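Local structure of hypothetical protein yqeU (Bacillus subtilis, 1VHK) at residues G92-W97 with G206-L211; C227-R232 with P240-S245. The protein probably methylates N3 of a specific uridine in 16S ribosomal RNA of the assembled 30S subunit, using S-adenosyl-L-methionine as methyl donor. One frame throughout, in Å; residues are numbered along the deposited sequence.

Both contacts belong to the SPOUT-class RNA methyltransferase domain, and their centres lie about 15 Å apart. In interaction 1 a salt bridge near the surface joins the start of helix 94-104 to the glycine-rich loop after strand 200-205. Interaction 2, mostly buried, packs the loop after strand 225-227 on helix 239-253. Helices 94-104 and 239-253 touch through Trp97 and Leu241. Both loops leave C-terminal ends of strands in one parallel sheet, the part of the knotted fold that binds S-adenosylmethionine in relatives; no cofactor is assigned to either contact here. Segment 92-97 reaches the second subunit through Trp97, whereas in interaction 2 Tyr242, a contact residue, does so itself.

Interaction 1 (G92-W97 with G206-L211); sequences GDKLEW and GPEGGL
Lys94, in the first turn of helix 94-104, faces Glu208 in the loop after strand 200-205 across a wide backbone gap, the nearest pair of CA atoms being Lys94 and Pro207 at 10.0 Å. The loop carries the sequence GPEGGL, which in RsmE-type SPOUT methyltransferases forms part of the S-adenosylmethionine-binding region, so the contact probably lies beside the cofactor pocket. The gap is bridged by two long side chains approaching from opposite directions. Lys94 is extended beyond CG, its last three torsions all near 180°, and this reach carries NZ clear of the helix. Glu208 instead bends at its second torsion (chi2 79°), turning the carboxylate so that OE2 meets the lysine end. The ammonium group and the carboxylate form a salt bridge with hydrogen-bonding geometry, and the pair accounts for almost all of the 85 Å² buried between the segments.

Glu208 OE2 is gripped twice, since it also accepts a hydrogen bond from the backbone N of Lys91, just ahead of the helix. One oxygen thus ties the loop both to the helix and to the chain leading into it. Lys94 also packs against Glu237. At the bridge itself, Lys94 NZ lies 2.7 Å from Glu208 OE2, on the anti lone pair, away from OE1.

Interaction 2 (C227-R232 with P240-S245); sequences CGLGPR and PLYALS
Leu229 and Tyr242 dominate this contact between the loop that follows strand 225-227 and helix 239-253, in the C-terminal part of the domain that forms the knot of SPOUT methyltransferases. The backbones come nearest at Leu229 and Ala243, whose CA atoms are 7.2 Å apart, and the segments bury 196 Å² between them.

The apolar part has two points. Leu229 CB lies 3.9 Å from Tyr242 CE2, so the base of the leucine, not its tip, meets the ring. Further out, Leu229 CD1 reaches Ala243 CB at 4.4 Å, and both residues also touch Phe188 of helix 187-193, so Leu229, Ala243 and Phe188 pack together.

The second kind of contact sets a carbonyl against an aromatic face. Leu229 O sits 3.2 Å above the plane of the Tyr242 ring, displaced toward the rim and nearest to CZ. With CG anti to the backbone N (chi1 178°), the ring projects from the helix toward the loop and lies beneath this oxygen.

Hydrogen bonding is confined to other partners. Tyr242 OH bonds to Ser248 OG of the second subunit, while Arg232 NH2 forms a salt bridge with Glu252 of that subunit. Within the helix, Ser245 OG donates to Leu241 O at 2.9 Å from 42° above the carbonyl plane; the same oxygen also accepts from Ser245 N.

Taken together, loop and helix are held mainly by van der Waals packing, with a carbonyl oxygen resting on the ring face, whereas the hydroxyl of Tyr242 bonds across the dimer interface. One phenol thus takes part in both, consistent with loop packing and dimer contact being linked.

Interaction 1 (G92-W97 with G206-L211)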
ATOM      1  N   GLY A  92       5.985  -9.088  16.472  1.00 44.21           N
ATOM      2  CA  GLY A  92       4.553  -9.348  16.358  1.00 42.97           C
ATOM      3  C   GLY A  92       4.298 -10.106  15.058  1.00 42.35           C
ATOM      4  O   GLY A  92       5.039 -11.024  14.719  1.00 43.15           O
ATOM      5  N   ASP A  93       3.282  -9.696  14.338  1.00 41.89           N
ATOM      6  CA  ASP A  93       2.933 -10.260  13.056  1.00 42.40           C
ATOM      7  C   ASP A  93       3.049  -9.237  11.922  1.00 42.10           C
ATOM      8  O   ASP A  93       2.329  -9.358  10.919  1.00 42.94           O
ATOM      9  CB  ASP A  93       1.469 -10.738  13.086  1.00 50.36           C
ATOM     10  CG  ASP A  93       1.333 -12.077  13.772  1.00 57.09           C
ATOM     11  OD1 ASP A  93       1.875 -13.075  13.250  1.00 57.56           O
ATOM     12  OD2 ASP A  93       0.695 -12.125  14.853  1.00 63.34           O
ATOM     13  N   LYS A  94       4.023  -8.335  11.961  1.00 39.86           N
ATOM     14  CA  LYS A  94       4.196  -7.310  10.949  1.00 36.20           C
ATOM     15  C   LYS A  94       4.622  -7.845   9.600  1.00 34.48           C
ATOM     16  O   LYS A  94       4.331  -7.252   8.548  1.00 33.43           O
ATOM     17  CB  LYS A  94       5.172  -6.246  11.461  1.00 34.01           C
ATOM     18  CG  LYS A  94       4.663  -5.477  12.662  1.00 31.00           C
ATOM     19  CD  LYS A  94       5.812  -4.885  13.457  1.00 33.39           C
ATOM     20  CE  LYS A  94       5.319  -3.939  14.532  1.00 31.67           C
ATOM     21  NZ  LYS A  94       6.320  -3.725  15.601  1.00 33.44           N
ATOM     22  N   LEU A  95       5.246  -9.025   9.585  1.00 32.39           N
ATOM     23  CA  LEU A  95       5.661  -9.630   8.333  1.00 31.01           C
ATOM     24  C   LEU A  95       4.473 -10.035   7.479  1.00 33.00           C
ATOM     25  O   LEU A  95       4.533  -9.906   6.253  1.00 34.86           O
ATOM     26  CB  LEU A  95       6.602 -10.779   8.509  1.00 24.32           C
ATOM     27  CG  LEU A  95       7.847 -10.886   7.672  1.00 26.32           C
ATOM     28  CD1 LEU A  95       8.190 -12.351   7.399  1.00 28.53           C
ATOM     29  CD2 LEU A  95       7.811 -10.099   6.381  1.00 26.65           C
ATOM     30  N   GLU A  96       3.392 -10.500   8.084  1.00 35.05           N
ATOM     31  CA  GLU A  96       2.192 -10.865   7.339  1.00 36.55           C
ATOM     32  C   GLU A  96       1.570  -9.615   6.697  1.00 34.28           C
ATOM     33  O   GLU A  96       1.098  -9.710   5.581  1.00 33.74           O
ATOM     34  CB  GLU A  96       1.146 -11.538   8.219  1.00 42.47           C
ATOM     35  CG  GLU A  96       1.478 -12.939   8.676  1.00 48.26           C
ATOM     36  CD  GLU A  96       0.361 -13.551   9.504  1.00 52.64           C
ATOM     37  OE1 GLU A  96      -0.730 -12.939   9.552  1.00 56.55           O
ATOM     38  OE2 GLU A  96       0.540 -14.635  10.098  1.00 54.03           O
ATOM     39  N   TRP A  97       1.600  -8.495   7.393  1.00 33.41           N
ATOM     40  CA  TRP A  97       1.058  -7.243   6.864  1.00 34.26           C
ATOM     41  C   TRP A  97       1.925  -6.769   5.703  1.00 31.94           C
ATOM     42  O   TRP A  97       1.461  -6.320   4.671  1.00 29.74           O
ATOM     43  CB  TRP A  97       1.036  -6.179   7.967  1.00 44.96           C
ATOM     44  CG  TRP A  97      -0.150  -5.269   7.940  1.00 55.62           C
ATOM     45  CD1 TRP A  97      -1.430  -5.584   8.326  1.00 59.44           C
ATOM     46  CD2 TRP A  97      -0.193  -3.899   7.513  1.00 60.32           C
ATOM     47  NE1 TRP A  97      -2.263  -4.503   8.149  1.00 61.25           N
ATOM     48  CE2 TRP A  97      -1.524  -3.452   7.662  1.00 61.71           C
ATOM     49  CE3 TRP A  97       0.768  -3.009   7.008  1.00 58.88           C
ATOM     50  CZ2 TRP A  97      -1.920  -2.153   7.339  1.00 62.01           C
ATOM     51  CZ3 TRP A  97       0.366  -1.733   6.698  1.00 59.88           C
ATOM     52  CH2 TRP A  97      -0.966  -1.313   6.849  1.00 61.29           C
ATOM     53  N   GLY A 206      15.287  -2.226   7.446  1.00 31.63           N
ATOM     54  CA  GLY A 206      15.732  -2.795   8.742  1.00 35.61           C
ATOM     55  C   GLY A 206      14.482  -3.069   9.594  1.00 36.91           C
ATOM     56  O   GLY A 206      13.386  -2.740   9.165  1.00 36.14           O
ATOM     57  N   PRO A 207      14.681  -3.627  10.774  1.00 37.02           N
ATOM     58  CA  PRO A 207      13.592  -3.950  11.698  1.00 37.51           C
ATOM     59  C   PRO A 207      13.283  -2.758  12.592  1.00 38.76           C
ATOM     60  O   PRO A 207      13.822  -1.676  12.336  1.00 37.13           O
ATOM     61  CB  PRO A 207      14.198  -5.071  12.539  1.00 37.78           C
ATOM     62  CG  PRO A 207      15.651  -4.729  12.611  1.00 36.12           C
ATOM     63  CD  PRO A 207      15.978  -4.122  11.268  1.00 36.31           C
ATOM     64  N   GLU A 208      12.372  -2.897  13.544  1.00 40.00           N
ATOM     65  CA  GLU A 208      12.011  -1.805  14.444  1.00 42.35           C
ATOM     66  C   GLU A 208      13.238  -1.013  14.880  1.00 44.28           C
ATOM     67  O   GLU A 208      13.256   0.213  14.908  1.00 44.14           O
ATOM     68  CB  GLU A 208      11.302  -2.326  15.693  1.00 42.13           C
ATOM     69  CG  GLU A 208       9.904  -2.859  15.485  1.00 42.46           C
ATOM     70  CD  GLU A 208       9.818  -4.253  14.928  1.00 39.52           C
ATOM     71  OE1 GLU A 208      10.854  -4.889  14.693  1.00 38.50           O
ATOM     72  OE2 GLU A 208       8.681  -4.724  14.675  1.00 40.83           O
ATOM     73  N   GLY A 209      14.272  -1.737  15.335  1.00 45.76           N
ATOM     74  CA  GLY A 209      15.514  -1.099  15.701  1.00 46.83           C
ATOM     75  C   GLY A 209      16.135  -0.373  14.515  1.00 47.72           C
ATOM     76  O   GLY A 209      16.735   0.686  14.717  1.00 49.37           O
ATOM     77  N   GLY A 210      16.072  -0.938  13.322  1.00 48.15           N
ATOM     78  CA  GLY A 210      16.646  -0.280  12.141  1.00 48.69           C
ATOM     79  C   GLY A 210      17.964  -0.937  11.761  1.00 48.84           C
ATOM     80  O   GLY A 210      18.559  -1.649  12.578  1.00 48.93           O
ATOM     81  N   LEU A 211      18.398  -0.766  10.515  1.00 49.04           N
ATOM     82  CA  LEU A 211      19.684  -1.364  10.120  1.00 50.24           C
ATOM     83  C   LEU A 211      20.794  -0.747  10.970  1.00 50.70           C
ATOM     84  O   LEU A 211      20.587   0.256  11.656  1.00 51.44           O
ATOM     85  CB  LEU A 211      19.966  -1.216   8.646  1.00 49.04           C
ATOM     86  CG  LEU A 211      19.065  -2.004   7.680  1.00 46.52           C
ATOM     87  CD1 LEU A 211      19.019  -1.325   6.325  1.00 44.42           C
ATOM     88  CD2 LEU A 211      19.557  -3.438   7.560  1.00 44.62           C
TER

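Interaction 2 (C227-R232 with P240-S245)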
ATOM      1  N   CYS A 227      18.971   5.376   0.483  1.00 35.89           N
ATOM      2  CA  CYS A 227      17.982   6.314   0.021  1.00 33.51           C
ATOM      3  C   CYS A 227      16.957   6.637   1.118  1.00 33.83           C
ATOM      4  O   CYS A 227      16.524   5.728   1.847  1.00 34.69           O
ATOM      5  CB  CYS A 227      17.144   5.735  -1.134  1.00 31.29           C
ATOM      6  SG  CYS A 227      18.004   5.434  -2.659  1.00 34.47           S
ATOM      7  N   GLY A 228      16.547   7.896   1.139  1.00 30.03           N
ATOM      8  CA  GLY A 228      15.517   8.307   2.077  1.00 28.33           C
ATOM      9  C   GLY A 228      14.166   8.144   1.345  1.00 28.72           C
ATOM     10  O   GLY A 228      14.165   8.198   0.112  1.00 28.91           O
ATOM     11  N   LEU A 229      13.110   7.898   2.077  1.00 27.14           N
ATOM     12  CA  LEU A 229      11.781   7.690   1.531  1.00 27.05           C
ATOM     13  C   LEU A 229      10.828   8.766   2.046  1.00 27.59           C
ATOM     14  O   LEU A 229       9.743   8.458   2.544  1.00 27.85           O
ATOM     15  CB  LEU A 229      11.280   6.307   2.014  1.00 25.00           C
ATOM     16  CG  LEU A 229      12.059   5.115   1.455  1.00 24.59           C
ATOM     17  CD1 LEU A 229      11.376   3.813   1.809  1.00 22.72           C
ATOM     18  CD2 LEU A 229      12.228   5.250  -0.066  1.00 21.74           C
ATOM     19  N   GLY A 230      11.291  10.011   1.998  1.00 27.06           N
ATOM     20  CA  GLY A 230      10.540  11.155   2.523  1.00 24.52           C
ATOM     21  C   GLY A 230      11.157  11.557   3.865  1.00 25.48           C
ATOM     22  O   GLY A 230      11.967  10.833   4.455  1.00 24.60           O
ATOM     23  N   PRO A 231      10.783  12.719   4.376  1.00 26.44           N
ATOM     24  CA  PRO A 231      11.333  13.250   5.608  1.00 26.60           C
ATOM     25  C   PRO A 231      10.703  12.677   6.856  1.00 29.52           C
ATOM     26  O   PRO A 231      11.142  12.965   7.986  1.00 30.04           O
ATOM     27  CB  PRO A 231      11.048  14.738   5.514  1.00 24.95           C
ATOM     28  CG  PRO A 231       9.852  14.854   4.641  1.00 25.07           C
ATOM     29  CD  PRO A 231       9.868  13.680   3.703  1.00 25.89           C
ATOM     30  N   ARG A 232       9.566  11.984   6.697  1.00 29.97           N
ATOM     31  CA  ARG A 232       8.915  11.443   7.896  1.00 30.55           C
ATOM     32  C   ARG A 232       9.510  10.070   8.214  1.00 30.52           C
ATOM     33  O   ARG A 232       9.744   9.309   7.269  1.00 29.58           O
ATOM     34  CB  ARG A 232       7.410  11.343   7.643  1.00 31.93           C
ATOM     35  CG  ARG A 232       6.587  12.556   8.003  1.00 30.21           C
ATOM     36  CD  ARG A 232       5.241  12.584   7.256  1.00 26.22           C
ATOM     37  NE  ARG A 232       5.439  13.255   5.972  1.00 30.23           N
ATOM     38  CZ  ARG A 232       5.731  12.654   4.844  1.00 36.26           C
ATOM     39  NH1 ARG A 232       5.826  11.303   4.834  1.00 44.31           N
ATOM     40  NH2 ARG A 232       5.945  13.312   3.728  1.00 35.40           N
ATOM     41  N   PRO A 240       8.152  -0.238   3.094  1.00 22.55           N
ATOM     42  CA  PRO A 240       7.994  -0.945   1.844  1.00 22.71           C
ATOM     43  C   PRO A 240       6.705  -0.603   1.092  1.00 22.11           C
ATOM     44  O   PRO A 240       6.626  -0.771  -0.133  1.00 19.78           O
ATOM     45  CB  PRO A 240       7.984  -2.405   2.211  1.00 22.30           C
ATOM     46  CG  PRO A 240       8.250  -2.514   3.639  1.00 23.16           C
ATOM     47  CD  PRO A 240       8.248  -1.149   4.244  1.00 23.63           C
ATOM     48  N   LEU A 241       5.680  -0.206   1.818  1.00 21.98           N
ATOM     49  CA  LEU A 241       4.392   0.144   1.235  1.00 24.44           C
ATOM     50  C   LEU A 241       4.506   1.461   0.453  1.00 24.89           C
ATOM     51  O   LEU A 241       4.155   1.501  -0.718  1.00 23.02           O
ATOM     52  CB  LEU A 241       3.362   0.281   2.350  1.00 26.97           C
ATOM     53  CG  LEU A 241       2.567  -0.969   2.714  1.00 31.10           C
ATOM     54  CD1 LEU A 241       3.362  -2.271   2.526  1.00 28.35           C
ATOM     55  CD2 LEU A 241       2.078  -0.834   4.144  1.00 32.30           C
ATOM     56  N   TYR A 242       5.110   2.450   1.099  1.00 24.21           N
ATOM     57  CA  TYR A 242       5.461   3.706   0.444  1.00 25.67           C
ATOM     58  C   TYR A 242       6.283   3.429  -0.817  1.00 26.82           C
ATOM     59  O   TYR A 242       6.009   3.905  -1.929  1.00 25.40           O
ATOM     60  CB  TYR A 242       6.315   4.517   1.434  1.00 26.55           C
ATOM     61  CG  TYR A 242       6.826   5.834   0.935  1.00 27.85           C
ATOM     62  CD1 TYR A 242       6.215   7.007   1.368  1.00 28.91           C
ATOM     63  CD2 TYR A 242       7.905   5.935   0.052  1.00 27.48           C
ATOM     64  CE1 TYR A 242       6.654   8.245   0.934  1.00 30.57           C
ATOM     65  CE2 TYR A 242       8.342   7.162  -0.399  1.00 28.99           C
ATOM     66  CZ  TYR A 242       7.720   8.315   0.049  1.00 31.51           C
ATOM     67  OH  TYR A 242       8.137   9.559  -0.374  1.00 31.64           O
ATOM     68  N   ALA A 243       7.378   2.664  -0.616  1.00 26.03           N
ATOM     69  CA  ALA A 243       8.224   2.320  -1.745  1.00 26.31           C
ATOM     70  C   ALA A 243       7.466   1.671  -2.890  1.00 25.20           C
ATOM     71  O   ALA A 243       7.717   2.028  -4.044  1.00 26.66           O
ATOM     72  CB  ALA A 243       9.376   1.405  -1.325  1.00 25.57           C
ATOM     73  N   LEU A 244       6.579   0.698  -2.653  1.00 23.89           N
ATOM     74  CA  LEU A 244       5.958   0.040  -3.806  1.00 23.23           C
ATOM     75  C   LEU A 244       4.982   1.035  -4.467  1.00 23.70           C
ATOM     76  O   LEU A 244       4.843   1.030  -5.678  1.00 24.85           O
ATOM     77  CB  LEU A 244       5.256  -1.220  -3.513  1.00 22.60           C
ATOM     78  CG  LEU A 244       5.784  -2.611  -3.455  1.00 24.38           C
ATOM     79  CD1 LEU A 244       7.092  -2.801  -4.173  1.00 17.70           C
ATOM     80  CD2 LEU A 244       5.811  -3.153  -2.018  1.00 16.89           C
ATOM     81  N   SER A 245       4.282   1.789  -3.636  1.00 21.57           N
ATOM     82  CA  SER A 245       3.320   2.757  -4.083  1.00 21.01           C
ATOM     83  C   SER A 245       3.977   3.844  -4.914  1.00 20.74           C
ATOM     84  O   SER A 245       3.472   4.126  -6.009  1.00 22.58           O
ATOM     85  CB  SER A 245       2.544   3.372  -2.895  1.00 22.86           C
ATOM     86  OG  SER A 245       1.855   2.323  -2.209  1.00 16.64           O
TER